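Local structure of Pcza361.24 (Amycolatopsis orientalis, 3G2M) at residues A[93-98]-A[155-160]; A[122-127]-A[133-138]; A[256-261]-A[266-271]. The protein is a SAM-dependent N-methyltransferase of glycopeptide antibiotic biosynthesis, probably transferring a methyl group from S-adenosyl-L-methionine to an amine of the glycopeptide. All coordinates share one frame; numbering follows the deposited sequence.

Contact 1: residues A[93-98]-A[155-160]; sequences MGRLTF and VISSGS
Two residues of the S-adenosyl-L-methionine site, Arg95 and Ser157, face each other here in the Rossmann-like methyltransferase domain. Both are seen to bind S-adenosyl-L-methionine and S-adenosyl-L-homocysteine, although neither ligand is bound to this chain. Arg95 brings its guanidinium edge to the serine: NH2 lies 3.0 Å from Ser157 OG, close to the guanidinium plane. The CB of Ser157 is also at that edge, 3.8 Å from Arg95 NH2. The arginine chain runs extended through CG and CD, then bends at chi3 (55°), which turns the guanidinium off the line of the chain. Leu96 lies over one face of the guanidinium. Its CD2 is 3.9 Å above the plane, offset toward the rim of the group, while the other branch, CD1, is 4.0 Å from Ser157 CB. The polar ends share a partner outside the two segments, Glu71. Its OE1 forms a salt bridge with Arg95 NH1, and its OE2 is hydrogen-bonded to Ser157 OG. The carboxylate thus ties the two binding residues together and probably helps to orient them. Helix 69-79 carries Glu71, and its Ala72 and Phe75 also pack on Leu96. Residues 93-98 lead from a loop into helix 97-101. Ser157 sits between the end of central strand 151-156 and the start of helix 158-161, with strand 184-191 alongside.

Contact 2: residues A[122-127]-A[133-138]; sequences KRLAEA and DRCTLV
Leu124 and Cys135 mark the closest backbone approach, with their CA atoms 8.2 Å apart, where the last turn of helix 114-125 passes over the start of strand 135-139. The gap is bridged by side chains. Leu124 sets both methyl branches against the CB-SG bond of Cys135. Its CD1 meets Cys135 CB at 3.8 Å, and its CD2 meets Cys135 SG at the same distance. The chi1 of Leu124, -147°, lies well away from a staggered value, and probably lets both methyls face Cys135. With SG anti to the backbone N (chi1 -177°), the sulfur of Cys135 lies against the leucine in apolar contact. Leu137, two residues further along the strand, points to the same side. It offers a single methyl, with CD1 4.0 Å from Leu124 CD2. The contact is thus wholly apolar, and Leu124 is its one residue from the helix. Phe98 and Leu101 of helix 97-101 extend this packing, touching Leu124 and Cys135 respectively. Leu137 also lies against Leu117 and Phe120 of helix 114-125. Strand 135-139 pairs in parallel with strand 107-111, which precedes the helix. The whole is a beta-alpha-beta crossover at the edge of the methyltransferase sheet, and the first strand ends in Glu111, a residue seen to bind S-adenosyl-L-methionine.

Contact 3: residues A[256-261]-A[266-271]; sequences QVVREL and FDVIAQ
Leu261 and Phe266 make the tight end of this contact, where helix 254-263 turns back into strand 267-274. Phe266 N donates a hydrogen bond to Leu261 O over 3.1 Å, with an N-H...O angle of 151°. The same oxygen lies in the plane of the Phe266 ring, at its edge, and is 3.4 Å from Phe266 CB. The two side chains also touch, CD2 of Leu261 to CD2 of Phe266 at 4.0 Å. One turn back on the helix, Val258 faces Val268. Val268 CG2 reaches Leu261 CB at 3.8 Å, and Val258 CG1 is 4.0 Å from Val268 CG2. The buried side continues onto Phe186 and Leu188 of strand 184-191 and Tyr173 of helix 166-179, all of which pack on Leu261.

The far end is looser and more open to solvent. There the exposed Gln271 lays its terminal amide group against Val258, with CD 3.6 Å from Val258 CG2. Between Val268 and Gln271 on the strand, Ile269 and Ala270 form a classic beta bulge opposite Glu288. The axes of 256-261 and 267-271 come within 8.4 Å, with 134° between their N-to-C directions. This is a helix followed by an edge strand that runs antiparallel to its neighbour 284-290, as expected at the C-terminal end of a class I methyltransferase sheet.

Overall arrangement
All three contacts reach the same seven-stranded mixed sheet. Contact 2 is nested within the chain loop closed by contact 1, and contact 3 follows both. Contact 2 involves one outermost strand, 135-139. Contact 3 involves the other, 267-274, and contact 1 lies at strand 151-156 in the middle. The centres of contacts 1 and 2 are about 15 Å apart, and the two touch: Met93 packs on Arg123, and Phe98 on Arg123 and Leu124. Contact 3 is about 19 Å from contact 1 and 32 Å from contact 2, centre to centre, and touches neither. Two of the cofactor-binding residues, Arg95 and Ser157, thus lie near the middle of the sheet, with helix-to-strand packing at both of its edges.

Contact 1: residues A[93-98]-A[155-160]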
# COMPACT_ATOMS: atom_id res chain seq x y z
N MSE A 93 -13.65 -20.05 6.83
CA MSE A 93 -14.50 -21.23 6.97
C MSE A 93 -13.75 -22.55 6.98
O MSE A 93 -14.37 -23.62 6.98
CB MSE A 93 -15.51 -21.26 5.85
CG MSE A 93 -16.73 -20.47 6.11
SE MSE A 93 -17.86 -20.94 4.65
CE MSE A 93 -18.62 -22.60 5.34
N GLY A 94 -12.42 -22.48 6.98
CA GLY A 94 -11.60 -23.67 7.03
C GLY A 94 -11.10 -24.17 5.68
O GLY A 94 -10.85 -25.36 5.52
N ARG A 95 -10.97 -23.26 4.72
CA ARG A 95 -10.38 -23.58 3.42
C ARG A 95 -9.02 -24.28 3.59
O ARG A 95 -8.69 -25.21 2.85
CB ARG A 95 -10.24 -22.32 2.56
CG ARG A 95 -9.80 -22.56 1.12
CD ARG A 95 -9.47 -21.24 0.42
NE ARG A 95 -8.48 -20.47 1.15
CZ ARG A 95 -7.19 -20.38 0.82
NH1 ARG A 95 -6.71 -21.01 -0.25
NH2 ARG A 95 -6.37 -19.65 1.57
N LEU A 96 -8.24 -23.83 4.58
CA LEU A 96 -6.99 -24.51 4.94
C LEU A 96 -7.12 -25.34 6.21
O LEU A 96 -6.38 -26.31 6.39
CB LEU A 96 -5.84 -23.50 5.09
CG LEU A 96 -5.43 -22.62 3.91
CD1 LEU A 96 -4.22 -21.77 4.32
CD2 LEU A 96 -5.11 -23.42 2.66
N THR A 97 -8.04 -24.96 7.09
CA THR A 97 -8.17 -25.62 8.39
C THR A 97 -8.49 -27.11 8.27
O THR A 97 -7.91 -27.92 8.99
CB THR A 97 -9.24 -24.97 9.29
OG1 THR A 97 -9.19 -23.54 9.16
CG2 THR A 97 -9.03 -25.37 10.75
N PHE A 98 -9.41 -27.46 7.38
CA PHE A 98 -9.81 -28.86 7.21
C PHE A 98 -8.68 -29.71 6.62
O PHE A 98 -8.41 -30.80 7.13
CB PHE A 98 -11.13 -28.97 6.44
CG PHE A 98 -12.33 -28.54 7.23
CD1 PHE A 98 -12.97 -29.42 8.09
CD2 PHE A 98 -12.81 -27.23 7.14
CE1 PHE A 98 -14.08 -29.02 8.85
CE2 PHE A 98 -13.91 -26.82 7.89
CZ PHE A 98 -14.55 -27.72 8.74
N VAL A 155 0.18 -19.63 11.58
CA VAL A 155 0.08 -19.51 10.12
C VAL A 155 -0.93 -18.46 9.67
O VAL A 155 -1.94 -18.22 10.34
CB VAL A 155 -0.22 -20.89 9.42
CG1 VAL A 155 0.88 -21.91 9.71
CG2 VAL A 155 -1.56 -21.45 9.82
N ILE A 156 -0.64 -17.82 8.53
CA ILE A 156 -1.57 -16.88 7.91
C ILE A 156 -1.49 -16.98 6.39
O ILE A 156 -0.40 -17.12 5.82
CB ILE A 156 -1.37 -15.42 8.42
CG1 ILE A 156 -2.55 -14.52 8.02
CG2 ILE A 156 -0.02 -14.82 7.96
CD1 ILE A 156 -2.54 -13.16 8.71
N SER A 157 -2.64 -16.93 5.74
CA SER A 157 -2.72 -17.05 4.29
C SER A 157 -2.63 -15.70 3.60
O SER A 157 -3.02 -14.67 4.17
CB SER A 157 -4.02 -17.77 3.91
OG SER A 157 -4.02 -18.11 2.53
N SER A 158 -2.11 -15.71 2.37
CA SER A 158 -1.95 -14.48 1.57
C SER A 158 -3.17 -13.56 1.56
O SER A 158 -3.04 -12.36 1.76
CB SER A 158 -1.59 -14.84 0.13
OG SER A 158 -1.35 -13.65 -0.60
N GLY A 159 -4.35 -14.14 1.32
CA GLY A 159 -5.58 -13.35 1.21
C GLY A 159 -5.86 -12.52 2.45
O GLY A 159 -6.34 -11.37 2.35
N SER A 160 -5.55 -13.09 3.60
CA SER A 160 -5.83 -12.48 4.90
C SER A 160 -4.89 -11.33 5.26
O SER A 160 -5.34 -10.26 5.65
CB SER A 160 -5.74 -13.56 5.98
OG SER A 160 -6.59 -14.64 5.64

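Contact 2: residues A[122-127]-A[133-138]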
# COMPACT_ATOMS: atom_id res chain seq x y z
N LYS A 122 -20.99 -25.18 11.57
CA LYS A 122 -21.89 -26.03 10.80
C LYS A 122 -21.11 -27.11 10.04
O LYS A 122 -21.51 -28.27 10.03
CB LYS A 122 -22.70 -25.18 9.83
CG LYS A 122 -24.05 -25.75 9.43
CD LYS A 122 -24.84 -24.72 8.65
CE LYS A 122 -26.23 -25.24 8.31
NZ LYS A 122 -27.10 -24.15 7.76
N ARG A 123 -20.00 -26.70 9.43
CA ARG A 123 -19.09 -27.62 8.73
C ARG A 123 -18.40 -28.57 9.70
O ARG A 123 -18.21 -29.74 9.40
CB ARG A 123 -18.04 -26.84 7.94
CG ARG A 123 -18.47 -26.42 6.54
CD ARG A 123 -17.29 -25.86 5.74
N LEU A 124 -18.02 -28.05 10.87
CA LEU A 124 -17.34 -28.83 11.90
C LEU A 124 -18.27 -29.87 12.54
O LEU A 124 -17.81 -30.91 13.03
CB LEU A 124 -16.76 -27.89 12.96
CG LEU A 124 -15.46 -28.24 13.70
CD1 LEU A 124 -14.33 -28.64 12.76
CD2 LEU A 124 -15.03 -27.07 14.58
N ALA A 125 -19.57 -29.58 12.53
CA ALA A 125 -20.58 -30.50 13.07
C ALA A 125 -20.86 -31.68 12.14
O ALA A 125 -21.37 -32.72 12.57
CB ALA A 125 -21.87 -29.74 13.37
N GLU A 126 -20.51 -31.52 10.86
CA GLU A 126 -20.69 -32.57 9.85
C GLU A 126 -19.41 -33.38 9.64
O GLU A 126 -19.38 -34.32 8.83
CB GLU A 126 -21.18 -31.97 8.53
CG GLU A 126 -22.66 -31.61 8.54
CD GLU A 126 -23.00 -30.46 7.59
OE1 GLU A 126 -22.27 -30.24 6.60
OE2 GLU A 126 -24.01 -29.77 7.86
N ALA A 127 -18.36 -33.02 10.37
CA ALA A 127 -17.08 -33.73 10.35
C ALA A 127 -17.08 -34.83 11.41
O ALA A 127 -17.81 -34.72 12.40
CB ALA A 127 -15.93 -32.76 10.57
N ASP A 133 -12.92 -32.73 17.35
CA ASP A 133 -12.27 -32.64 18.66
C ASP A 133 -10.88 -31.98 18.63
O ASP A 133 -10.38 -31.52 19.67
CB ASP A 133 -12.17 -34.03 19.32
CG ASP A 133 -13.53 -34.62 19.67
OD1 ASP A 133 -14.53 -33.87 19.75
OD2 ASP A 133 -13.61 -35.85 19.86
N ARG A 134 -10.26 -31.93 17.46
CA ARG A 134 -8.92 -31.34 17.30
C ARG A 134 -8.94 -29.87 16.84
O ARG A 134 -7.90 -29.21 16.80
CB ARG A 134 -8.07 -32.19 16.35
CG ARG A 134 -7.55 -33.48 17.00
CD ARG A 134 -6.59 -34.22 16.10
NE ARG A 134 -7.27 -34.97 15.05
CZ ARG A 134 -7.35 -34.59 13.77
NH1 ARG A 134 -6.77 -33.46 13.37
NH2 ARG A 134 -7.99 -35.35 12.90
N CYS A 135 -10.14 -29.37 16.52
CA CYS A 135 -10.31 -27.99 16.07
C CYS A 135 -10.95 -27.13 17.15
O CYS A 135 -12.00 -27.49 17.70
CB CYS A 135 -11.16 -27.94 14.79
SG CYS A 135 -11.38 -26.28 14.09
N THR A 136 -10.31 -26.01 17.47
CA THR A 136 -10.83 -25.05 18.44
C THR A 136 -11.11 -23.71 17.75
O THR A 136 -10.19 -23.07 17.25
CB THR A 136 -9.83 -24.81 19.60
OG1 THR A 136 -9.53 -26.05 20.24
CG2 THR A 136 -10.42 -23.84 20.63
N LEU A 137 -12.38 -23.31 17.73
CA LEU A 137 -12.76 -22.04 17.11
C LEU A 137 -12.77 -20.88 18.09
O LEU A 137 -13.28 -21.01 19.20
CB LEU A 137 -14.12 -22.15 16.41
CG LEU A 137 -14.17 -22.97 15.13
CD1 LEU A 137 -15.60 -23.10 14.65
CD2 LEU A 137 -13.32 -22.34 14.05
N VAL A 138 -12.20 -19.75 17.67
CA VAL A 138 -12.11 -18.57 18.53
C VAL A 138 -12.41 -17.30 17.74
O VAL A 138 -11.88 -17.11 16.64
CB VAL A 138 -10.69 -18.44 19.17
CG1 VAL A 138 -10.59 -17.18 20.03
CG2 VAL A 138 -10.36 -19.66 20.01

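Contact 3: residues A[256-261]-A[266-271]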
# COMPACT_ATOMS: atom_id res chain seq x y z
N GLN A 256 8.34 -7.05 0.32
CA GLN A 256 7.86 -5.96 1.19
C GLN A 256 7.42 -6.48 2.57
O GLN A 256 7.78 -5.92 3.60
CB GLN A 256 6.72 -5.17 0.52
CG GLN A 256 5.99 -4.16 1.44
CD GLN A 256 6.88 -2.99 1.88
OE1 GLN A 256 7.80 -2.60 1.17
NE2 GLN A 256 6.58 -2.42 3.04
N VAL A 257 6.63 -7.56 2.58
CA VAL A 257 6.22 -8.20 3.84
C VAL A 257 7.45 -8.72 4.61
O VAL A 257 7.53 -8.58 5.83
CB VAL A 257 5.19 -9.34 3.62
CG1 VAL A 257 4.87 -10.08 4.94
CG2 VAL A 257 3.92 -8.80 2.99
N VAL A 258 8.40 -9.31 3.88
CA VAL A 258 9.68 -9.71 4.50
C VAL A 258 10.37 -8.52 5.19
O VAL A 258 10.77 -8.63 6.36
CB VAL A 258 10.63 -10.42 3.50
CG1 VAL A 258 12.04 -10.53 4.06
CG2 VAL A 258 10.10 -11.81 3.14
N ARG A 259 10.50 -7.39 4.49
CA ARG A 259 11.11 -6.17 5.08
C ARG A 259 10.38 -5.73 6.35
O ARG A 259 11.01 -5.32 7.34
CB ARG A 259 11.17 -5.02 4.06
CG ARG A 259 12.13 -5.26 2.88
CD ARG A 259 12.29 -4.03 1.99
NE ARG A 259 11.12 -3.72 1.18
CZ ARG A 259 10.90 -4.18 -0.06
NH1 ARG A 259 11.77 -4.99 -0.65
NH2 ARG A 259 9.80 -3.82 -0.71
N GLU A 260 9.05 -5.81 6.32
CA GLU A 260 8.23 -5.44 7.47
C GLU A 260 8.41 -6.40 8.65
O GLU A 260 8.48 -5.98 9.80
CB GLU A 260 6.75 -5.37 7.07
CG GLU A 260 6.40 -4.22 6.12
CD GLU A 260 4.94 -4.21 5.72
OE1 GLU A 260 4.13 -4.89 6.39
OE2 GLU A 260 4.60 -3.52 4.73
N LEU A 261 8.46 -7.70 8.35
CA LEU A 261 8.72 -8.71 9.37
C LEU A 261 10.04 -8.46 10.09
O LEU A 261 10.09 -8.48 11.33
CB LEU A 261 8.69 -10.12 8.76
CG LEU A 261 7.30 -10.65 8.41
CD1 LEU A 261 7.43 -11.84 7.46
CD2 LEU A 261 6.56 -11.04 9.69
N PHE A 266 11.37 -9.92 13.70
CA PHE A 266 11.51 -11.31 13.26
C PHE A 266 12.78 -11.48 12.44
O PHE A 266 13.26 -10.54 11.82
CB PHE A 266 10.31 -11.74 12.39
CG PHE A 266 9.06 -12.05 13.17
CD1 PHE A 266 8.84 -13.33 13.69
CD2 PHE A 266 8.10 -11.07 13.38
CE1 PHE A 266 7.67 -13.62 14.41
CE2 PHE A 266 6.93 -11.35 14.10
CZ PHE A 266 6.72 -12.63 14.62
N ASP A 267 13.31 -12.70 12.46
CA ASP A 267 14.29 -13.16 11.49
C ASP A 267 13.57 -13.97 10.43
O ASP A 267 12.96 -14.99 10.75
CB ASP A 267 15.32 -14.08 12.15
CG ASP A 267 16.34 -13.33 12.97
OD1 ASP A 267 16.46 -12.10 12.82
OD2 ASP A 267 17.05 -14.01 13.75
N VAL A 268 13.63 -13.54 9.18
CA VAL A 268 13.04 -14.31 8.07
C VAL A 268 14.08 -15.32 7.60
O VAL A 268 15.12 -14.96 7.04
CB VAL A 268 12.50 -13.39 6.93
CG1 VAL A 268 12.10 -14.20 5.70
CG2 VAL A 268 11.29 -12.56 7.42
N ILE A 269 13.81 -16.59 7.85
CA ILE A 269 14.83 -17.64 7.67
C ILE A 269 14.70 -18.46 6.39
O ILE A 269 15.60 -19.23 6.04
CB ILE A 269 14.91 -18.58 8.91
CG1 ILE A 269 13.54 -19.22 9.21
CG2 ILE A 269 15.44 -17.81 10.13
CD1 ILE A 269 13.56 -20.29 10.29
N ALA A 270 13.57 -18.32 5.69
CA ALA A 270 13.37 -18.95 4.39
C ALA A 270 12.20 -18.33 3.64
O ALA A 270 11.21 -17.94 4.26
CB ALA A 270 13.18 -20.46 4.53
N GLN A 271 12.33 -18.23 2.32
CA GLN A 271 11.25 -17.80 1.43
C GLN A 271 11.25 -18.76 0.25
O GLN A 271 12.23 -18.83 -0.50
CB GLN A 271 11.48 -16.40 0.87
CG GLN A 271 11.80 -15.30 1.86
CD GLN A 271 12.12 -13.98 1.17
OE1 GLN A 271 11.47 -13.60 0.19
NE2 GLN A 271 13.13 -13.29 1.66